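Local atomic coordinates of DNA polymerase (Pyrobaculum calidifontis, PDB entry 5MDN), a protein that probably catalyses template-directed DNA synthesis, adding deoxyribonucleotides from their triphosphates to a growing strand, as a family B DNA polymerase. Residues 410-421 / 587-598. Numbering follows the deposited sequence.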
ATOM      1  N   PRO A 410      -3.239  22.184  21.645  1.00 77.05           N
ATOM      2  CA  PRO A 410      -2.888  20.896  22.258  1.00 75.00           C
ATOM      3  C   PRO A 410      -3.619  20.707  23.581  1.00 73.73           C
ATOM      4  O   PRO A 410      -3.598  21.581  24.452  1.00 73.91           O
ATOM      5  CB  PRO A 410      -1.372  20.996  22.454  1.00 73.57           C
ATOM      6  CG  PRO A 410      -0.923  21.999  21.444  1.00 74.39           C
ATOM      7  CD  PRO A 410      -2.050  22.987  21.313  1.00 76.35           C
ATOM      8  N   GLY A 411      -4.261  19.557  23.729  1.00 71.40           N
ATOM      9  CA  GLY A 411      -5.015  19.278  24.932  1.00 70.79           C
ATOM     10  C   GLY A 411      -6.018  18.162  24.705  1.00 70.06           C
ATOM     11  O   GLY A 411      -6.028  17.505  23.664  1.00 71.58           O
ATOM     12  N   LEU A 412      -6.861  17.967  25.718  1.00 62.65           N
ATOM     13  CA  LEU A 412      -7.831  16.883  25.752  1.00 64.50           C
ATOM     14  C   LEU A 412      -9.212  17.393  25.359  1.00 63.03           C
ATOM     15  O   LEU A 412      -9.649  18.451  25.820  1.00 71.06           O
ATOM     16  CB  LEU A 412      -7.880  16.258  27.148  1.00 65.24           C
ATOM     17  CG  LEU A 412      -8.549  14.894  27.321  1.00 66.63           C
ATOM     18  CD1 LEU A 412      -7.685  13.795  26.732  1.00 67.10           C
ATOM     19  CD2 LEU A 412      -8.830  14.629  28.794  1.00 66.74           C
ATOM     20  N   TYR A 413      -9.895  16.633  24.502  1.00 67.62           N
ATOM     21  CA  TYR A 413     -11.228  16.981  24.031  1.00 66.37           C
ATOM     22  C   TYR A 413     -12.107  15.739  24.058  1.00 67.88           C
ATOM     23  O   TYR A 413     -11.677  14.660  23.642  1.00 70.24           O
ATOM     24  CB  TYR A 413     -11.195  17.558  22.608  1.00 63.72           C
ATOM     25  CG  TYR A 413     -10.299  18.766  22.444  1.00 61.09           C
ATOM     26  CD1 TYR A 413      -8.952  18.616  22.145  1.00 62.15           C
ATOM     27  CD2 TYR A 413     -10.802  20.053  22.585  1.00 58.24           C
ATOM     28  CE1 TYR A 413      -8.128  19.714  21.991  1.00 61.59           C
ATOM     29  CE2 TYR A 413      -9.986  21.157  22.434  1.00 58.60           C
ATOM     30  CZ  TYR A 413      -8.650  20.981  22.137  1.00 59.66           C
ATOM     31  OH  TYR A 413      -7.836  22.079  21.984  1.00 57.29           O
ATOM     32  N   SER A 414     -13.336  15.896  24.543  1.00 65.59           N
ATOM     33  CA  SER A 414     -14.278  14.792  24.681  1.00 68.71           C
ATOM     34  C   SER A 414     -15.410  14.926  23.669  1.00 70.99           C
ATOM     35  O   SER A 414     -15.852  16.038  23.364  1.00 72.45           O
ATOM     36  CB  SER A 414     -14.853  14.738  26.099  1.00 68.06           C
ATOM     37  OG  SER A 414     -13.830  14.521  27.055  1.00 67.17           O
ATOM     38  N   ASP A 415     -15.873  13.781  23.156  1.00 70.29           N
ATOM     39  CA  ASP A 415     -16.959  13.711  22.182  1.00 69.10           C
ATOM     40  C   ASP A 415     -16.647  14.527  20.933  1.00 63.96           C
ATOM     41  O   ASP A 415     -17.099  15.668  20.802  1.00 66.78           O
ATOM     42  CB  ASP A 415     -18.277  14.184  22.805  1.00 70.83           C
ATOM     43  CG  ASP A 415     -18.778  13.253  23.892  1.00 71.43           C
ATOM     44  OD1 ASP A 415     -18.563  12.027  23.772  1.00 70.37           O
ATOM     45  OD2 ASP A 415     -19.390  13.745  24.862  1.00 75.95           O
ATOM     46  N   VAL A 416     -15.894  13.949  20.000  1.00 65.77           N
ATOM     47  CA  VAL A 416     -15.419  14.657  18.817  1.00 64.25           C
ATOM     48  C   VAL A 416     -15.806  13.862  17.580  1.00 62.25           C
ATOM     49  O   VAL A 416     -15.593  12.645  17.528  1.00 61.50           O
ATOM     50  CB  VAL A 416     -13.894  14.878  18.862  1.00 64.04           C
ATOM     51  CG1 VAL A 416     -13.404  15.518  17.572  1.00 63.87           C
ATOM     52  CG2 VAL A 416     -13.514  15.726  20.067  1.00 66.08           C
ATOM     53  N   LEU A 417     -16.373  14.547  16.589  1.00 61.03           N
ATOM     54  CA  LEU A 417     -16.673  13.967  15.288  1.00 61.35           C
ATOM     55  C   LEU A 417     -15.678  14.481  14.256  1.00 60.68           C
ATOM     56  O   LEU A 417     -15.374  15.679  14.213  1.00 56.82           O
ATOM     57  CB  LEU A 417     -18.100  14.305  14.843  1.00 63.69           C
ATOM     58  CG  LEU A 417     -19.257  13.825  15.721  1.00 64.85           C
ATOM     59  CD1 LEU A 417     -20.589  14.145  15.059  1.00 66.91           C
ATOM     60  CD2 LEU A 417     -19.136  12.336  15.989  1.00 63.72           C
ATOM     61  N   VAL A 418     -15.176  13.571  13.426  1.00 64.27           N
ATOM     62  CA  VAL A 418     -14.295  13.912  12.315  1.00 63.77           C
ATOM     63  C   VAL A 418     -15.107  13.851  11.029  1.00 62.98           C
ATOM     64  O   VAL A 418     -15.650  12.797  10.675  1.00 61.25           O
ATOM     65  CB  VAL A 418     -13.081  12.974  12.251  1.00 63.39           C
ATOM     66  CG1 VAL A 418     -12.205  13.326  11.057  1.00 63.66           C
ATOM     67  CG2 VAL A 418     -12.287  13.054  13.544  1.00 63.67           C
ATOM     68  N   LEU A 419     -15.189  14.976  10.325  1.00 60.31           N
ATOM     69  CA  LEU A 419     -15.961  15.074   9.094  1.00 60.03           C
ATOM     70  C   LEU A 419     -15.028  14.942   7.898  1.00 59.58           C
ATOM     71  O   LEU A 419     -14.012  15.641   7.816  1.00 54.90           O
ATOM     72  CB  LEU A 419     -16.727  16.396   9.035  1.00 60.85           C
ATOM     73  CG  LEU A 419     -17.769  16.603  10.139  1.00 61.48           C
ATOM     74  CD1 LEU A 419     -18.276  18.038  10.163  1.00 61.89           C
ATOM     75  CD2 LEU A 419     -18.922  15.627   9.974  1.00 62.14           C
ATOM     76  N   ASP A 420     -15.380  14.051   6.975  1.00 57.95           N
ATOM     77  CA  ASP A 420     -14.556  13.764   5.808  1.00 59.80           C
ATOM     78  C   ASP A 420     -14.868  14.764   4.699  1.00 58.80           C
ATOM     79  O   ASP A 420     -16.022  14.887   4.276  1.00 59.35           O
ATOM     80  CB  ASP A 420     -14.792  12.333   5.325  1.00 62.99           C
ATOM     81  CG  ASP A 420     -13.727  11.862   4.352  1.00 66.41           C
ATOM     82  OD1 ASP A 420     -12.811  12.650   4.039  1.00 64.25           O
ATOM     83  OD2 ASP A 420     -13.815  10.704   3.893  1.00 71.89           O
ATOM     84  N   PHE A 421     -13.840  15.476   4.235  1.00 58.89           N
ATOM     85  CA  PHE A 421     -13.968  16.446   3.154  1.00 62.81           C
ATOM     86  C   PHE A 421     -13.242  16.007   1.885  1.00 67.08           C
ATOM     87  O   PHE A 421     -12.912  16.849   1.044  1.00 69.52           O
ATOM     88  CB  PHE A 421     -13.453  17.814   3.608  1.00 62.15           C
ATOM     89  CG  PHE A 421     -14.496  18.669   4.269  1.00 62.48           C
ATOM     90  CD1 PHE A 421     -14.770  18.529   5.618  1.00 63.56           C
ATOM     91  CD2 PHE A 421     -15.190  19.624   3.545  1.00 62.10           C
ATOM     92  CE1 PHE A 421     -15.723  19.317   6.233  1.00 63.04           C
ATOM     93  CE2 PHE A 421     -16.145  20.417   4.155  1.00 62.46           C
ATOM     94  CZ  PHE A 421     -16.410  20.262   5.501  1.00 63.26           C
ATOM     95  N   ILE A 587     -20.658  15.199   2.576  1.00 62.75           N
ATOM     96  CA  ILE A 587     -19.822  15.077   3.765  1.00 63.33           C
ATOM     97  C   ILE A 587     -20.343  13.923   4.611  1.00 66.95           C
ATOM     98  O   ILE A 587     -21.559  13.736   4.740  1.00 68.30           O
ATOM     99  CB  ILE A 587     -19.801  16.394   4.568  1.00 65.29           C
ATOM    100  CG1 ILE A 587     -19.233  17.533   3.719  1.00 66.18           C
ATOM    101  CG2 ILE A 587     -18.994  16.238   5.850  1.00 66.59           C
ATOM    102  CD1 ILE A 587     -17.844  17.273   3.178  1.00 66.28           C
ATOM    103  N   LYS A 588     -19.421  13.155   5.190  1.00 69.14           N
ATOM    104  CA  LYS A 588     -19.770  12.014   6.023  1.00 71.67           C
ATOM    105  C   LYS A 588     -18.880  11.993   7.256  1.00 69.61           C
ATOM    106  O   LYS A 588     -17.704  12.359   7.200  1.00 69.83           O
ATOM    107  CB  LYS A 588     -19.638  10.682   5.268  1.00 75.75           C
ATOM    108  CG  LYS A 588     -20.216   9.481   6.022  1.00 82.87           C
ATOM    109  CD  LYS A 588     -20.312   8.228   5.157  1.00 86.68           C
ATOM    110  CE  LYS A 588     -21.272   8.425   3.998  1.00 88.51           C
ATOM    111  NZ  LYS A 588     -22.647   8.710   4.498  1.00 91.28           N
ATOM    112  N   VAL A 589     -19.460  11.553   8.371  1.00 69.53           N
ATOM    113  CA  VAL A 589     -18.716  11.417   9.617  1.00 68.80           C
ATOM    114  C   VAL A 589     -17.724  10.273   9.470  1.00 72.00           C
ATOM    115  O   VAL A 589     -18.112   9.110   9.316  1.00 70.72           O
ATOM    116  CB  VAL A 589     -19.667  11.192  10.796  1.00 66.65           C
ATOM    117  CG1 VAL A 589     -18.873  10.877  12.049  1.00 67.46           C
ATOM    118  CG2 VAL A 589     -20.546  12.419  10.995  1.00 67.02           C
ATOM    119  N   ASP A 590     -16.432  10.600   9.516  1.00 72.96           N
ATOM    120  CA  ASP A 590     -15.402   9.582   9.362  1.00 73.58           C
ATOM    121  C   ASP A 590     -15.168   8.827  10.665  1.00 69.68           C
ATOM    122  O   ASP A 590     -15.133   7.592  10.676  1.00 67.13           O
ATOM    123  CB  ASP A 590     -14.098  10.217   8.870  1.00 75.66           C
ATOM    124  CG  ASP A 590     -13.134   9.201   8.302  1.00 79.13           C
ATOM    125  OD1 ASP A 590     -13.583   8.320   7.538  1.00 82.38           O
ATOM    126  OD2 ASP A 590     -11.931   9.280   8.623  1.00 76.88           O
ATOM    127  N   LYS A 591     -15.012   9.549  11.774  1.00 68.40           N
ATOM    128  CA  LYS A 591     -14.746   8.933  13.065  1.00 64.84           C
ATOM    129  C   LYS A 591     -15.594   9.595  14.139  1.00 61.12           C
ATOM    130  O   LYS A 591     -15.796  10.812  14.119  1.00 61.34           O
ATOM    131  CB  LYS A 591     -13.260   9.035  13.439  1.00 65.72           C
ATOM    132  CG  LYS A 591     -12.328   8.264  12.522  1.00 69.84           C
ATOM    133  CD  LYS A 591     -12.524   6.764  12.659  1.00 73.37           C
ATOM    134  CE  LYS A 591     -11.703   6.008  11.626  1.00 71.06           C
ATOM    135  NZ  LYS A 591     -10.263   5.961  11.996  1.00 68.91           N
ATOM    136  N   ASP A 592     -16.084   8.787  15.077  1.00 61.29           N
ATOM    137  CA  ASP A 592     -16.795   9.268  16.260  1.00 63.06           C
ATOM    138  C   ASP A 592     -15.940   8.907  17.469  1.00 58.85           C
ATOM    139  O   ASP A 592     -15.977   7.768  17.946  1.00 56.53           O
ATOM    140  CB  ASP A 592     -18.194   8.660  16.354  1.00 67.76           C
ATOM    141  CG  ASP A 592     -18.970   9.154  17.565  1.00 73.66           C
ATOM    142  OD1 ASP A 592     -18.515  10.116  18.221  1.00 81.35           O
ATOM    143  OD2 ASP A 592     -20.040   8.581  17.860  1.00 71.90           O
ATOM    144  N   TYR A 593     -15.176   9.876  17.964  1.00 61.33           N
ATOM    145  CA  TYR A 593     -14.270   9.653  19.081  1.00 62.67           C
ATOM    146  C   TYR A 593     -14.947  10.004  20.401  1.00 65.60           C
ATOM    147  O   TYR A 593     -15.596  11.049  20.516  1.00 66.53           O
ATOM    148  CB  TYR A 593     -13.000  10.485  18.918  1.00 59.18           C
ATOM    149  CG  TYR A 593     -12.091  10.047  17.793  1.00 58.21           C
ATOM    150  CD1 TYR A 593     -11.540   8.772  17.773  1.00 58.75           C
ATOM    151  CD2 TYR A 593     -11.769  10.917  16.760  1.00 58.75           C
ATOM    152  CE1 TYR A 593     -10.702   8.373  16.748  1.00 58.81           C
ATOM    153  CE2 TYR A 593     -10.933  10.527  15.733  1.00 59.01           C
ATOM    154  CZ  TYR A 593     -10.403   9.255  15.732  1.00 59.77           C
ATOM    155  OH  TYR A 593      -9.570   8.863  14.709  1.00 61.73           O
ATOM    156  N   GLU A 594     -14.793   9.124  21.391  1.00 66.95           N
ATOM    157  CA  GLU A 594     -15.226   9.453  22.744  1.00 65.65           C
ATOM    158  C   GLU A 594     -14.332  10.525  23.356  1.00 65.31           C
ATOM    159  O   GLU A 594     -14.815  11.412  24.070  1.00 64.10           O
ATOM    160  CB  GLU A 594     -15.234   8.192  23.608  1.00 66.08           C
ATOM    161  CG  GLU A 594     -15.812   8.386  24.998  1.00 68.30           C
ATOM    162  CD  GLU A 594     -15.917   7.082  25.765  1.00 70.56           C
ATOM    163  OE1 GLU A 594     -15.704   6.014  25.154  1.00 74.06           O
ATOM    164  OE2 GLU A 594     -16.213   7.124  26.978  1.00 72.29           O
ATOM    165  N   ARG A 595     -13.029  10.457  23.089  1.00 61.73           N
ATOM    166  CA  ARG A 595     -12.078  11.447  23.571  1.00 62.32           C
ATOM    167  C   ARG A 595     -10.899  11.506  22.610  1.00 60.26           C
ATOM    168  O   ARG A 595     -10.563  10.518  21.955  1.00 61.30           O
ATOM    169  CB  ARG A 595     -11.626  11.130  25.003  1.00 63.64           C
ATOM    170  CG  ARG A 595     -11.419  12.362  25.873  1.00 64.29           C
ATOM    171  CD  ARG A 595     -11.569  12.076  27.364  1.00 65.14           C
ATOM    172  NE  ARG A 595     -12.923  11.652  27.716  1.00 66.80           N
ATOM    173  CZ  ARG A 595     -13.265  10.415  28.064  1.00 69.67           C
ATOM    174  NH1 ARG A 595     -12.353   9.456  28.118  1.00 71.10           N
ATOM    175  NH2 ARG A 595     -14.527  10.142  28.366  1.00 70.88           N
ATOM    176  N   VAL A 596     -10.269  12.679  22.539  1.00 61.07           N
ATOM    177  CA  VAL A 596      -9.169  12.942  21.613  1.00 60.61           C
ATOM    178  C   VAL A 596      -8.091  13.721  22.352  1.00 59.45           C
ATOM    179  O   VAL A 596      -8.392  14.594  23.172  1.00 56.81           O
ATOM    180  CB  VAL A 596      -9.637  13.726  20.363  1.00 60.93           C
ATOM    181  CG1 VAL A 596      -8.456  14.098  19.476  1.00 59.66           C
ATOM    182  CG2 VAL A 596     -10.639  12.922  19.569  1.00 61.00           C
ATOM    183  N   LEU A 597      -6.834  13.398  22.063  1.00 61.36           N
ATOM    184  CA  LEU A 597      -5.684  14.052  22.677  1.00 65.16           C
ATOM    185  C   LEU A 597      -4.770  14.592  21.583  1.00 67.61           C
ATOM    186  O   LEU A 597      -4.124  13.818  20.870  1.00 67.74           O
ATOM    187  CB  LEU A 597      -4.934  13.080  23.581  1.00 65.35           C
ATOM    188  CG  LEU A 597      -3.546  13.515  24.048  1.00 65.34           C
ATOM    189  CD1 LEU A 597      -3.621  14.750  24.933  1.00 66.21           C
ATOM    190  CD2 LEU A 597      -2.887  12.364  24.774  1.00 66.90           C
ATOM    191  N   PHE A 598      -4.712  15.917  21.458  1.00 69.38           N
ATOM    192  CA  PHE A 598      -3.738  16.574  20.596  1.00 72.99           C
ATOM    193  C   PHE A 598      -2.492  16.889  21.413  1.00 79.98           C
ATOM    194  O   PHE A 598      -2.562  17.630  22.402  1.00 87.24           O
ATOM    195  CB  PHE A 598      -4.315  17.853  19.988  1.00 70.29           C
ATOM    196  CG  PHE A 598      -5.156  17.624  18.762  1.00 67.21           C
ATOM    197  CD1 PHE A 598      -6.520  17.402  18.868  1.00 65.77           C
ATOM    198  CD2 PHE A 598      -4.582  17.647  17.501  1.00 65.35           C
ATOM    199  CE1 PHE A 598      -7.293  17.198  17.736  1.00 64.51           C
ATOM    200  CE2 PHE A 598      -5.348  17.446  16.369  1.00 65.58           C
ATOM    201  CZ  PHE A 598      -6.705  17.220  16.486  1.00 63.99           C
TER
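R595 and S414 face each other at the corner where both segments turn from one sheet into another, 411-413 pairing with 595-598 before it and 416-420 with 588-593 beyond. The arginine's CG and CD cross L412 obliquely, R595 CD lying 4.0 Å from L412 CD2. The bend at chi3 (-64°) turns NE to S414 OG, a bent bond (136°) of 3.1 Å with the hydroxyl in the guanidinium plane; NH1 continues to the carbonyl of L642. With an alanine here, S414 OG and the L642 carbonyl would probably each lose a donor, and L412 CD2 its aliphatic neighbour. Inside the bend, V596 CG2 meets V416 CB at 3.9 Å, the two valines crossing at about a right angle. Farther along, V418 CG2 reaches the edge of the Y593 ring, 3.6 Å from CE2, while Y593 OH bonds D615. A classic bulge sets D590 and K591 opposite V418, whose O accepts D590 N at 2.6 Å. At the far end, where 416-420 runs into the family B motif A sequence, consistent with the edge of the palm sheet, I587 CD1 sits over one face of F421, 3.7 Å from the ring centroid, a CH-pi contact. Backbone bonds thus carry the pairing through the corner, the valines pack within it, and buried R595 ties it to helix 628-643.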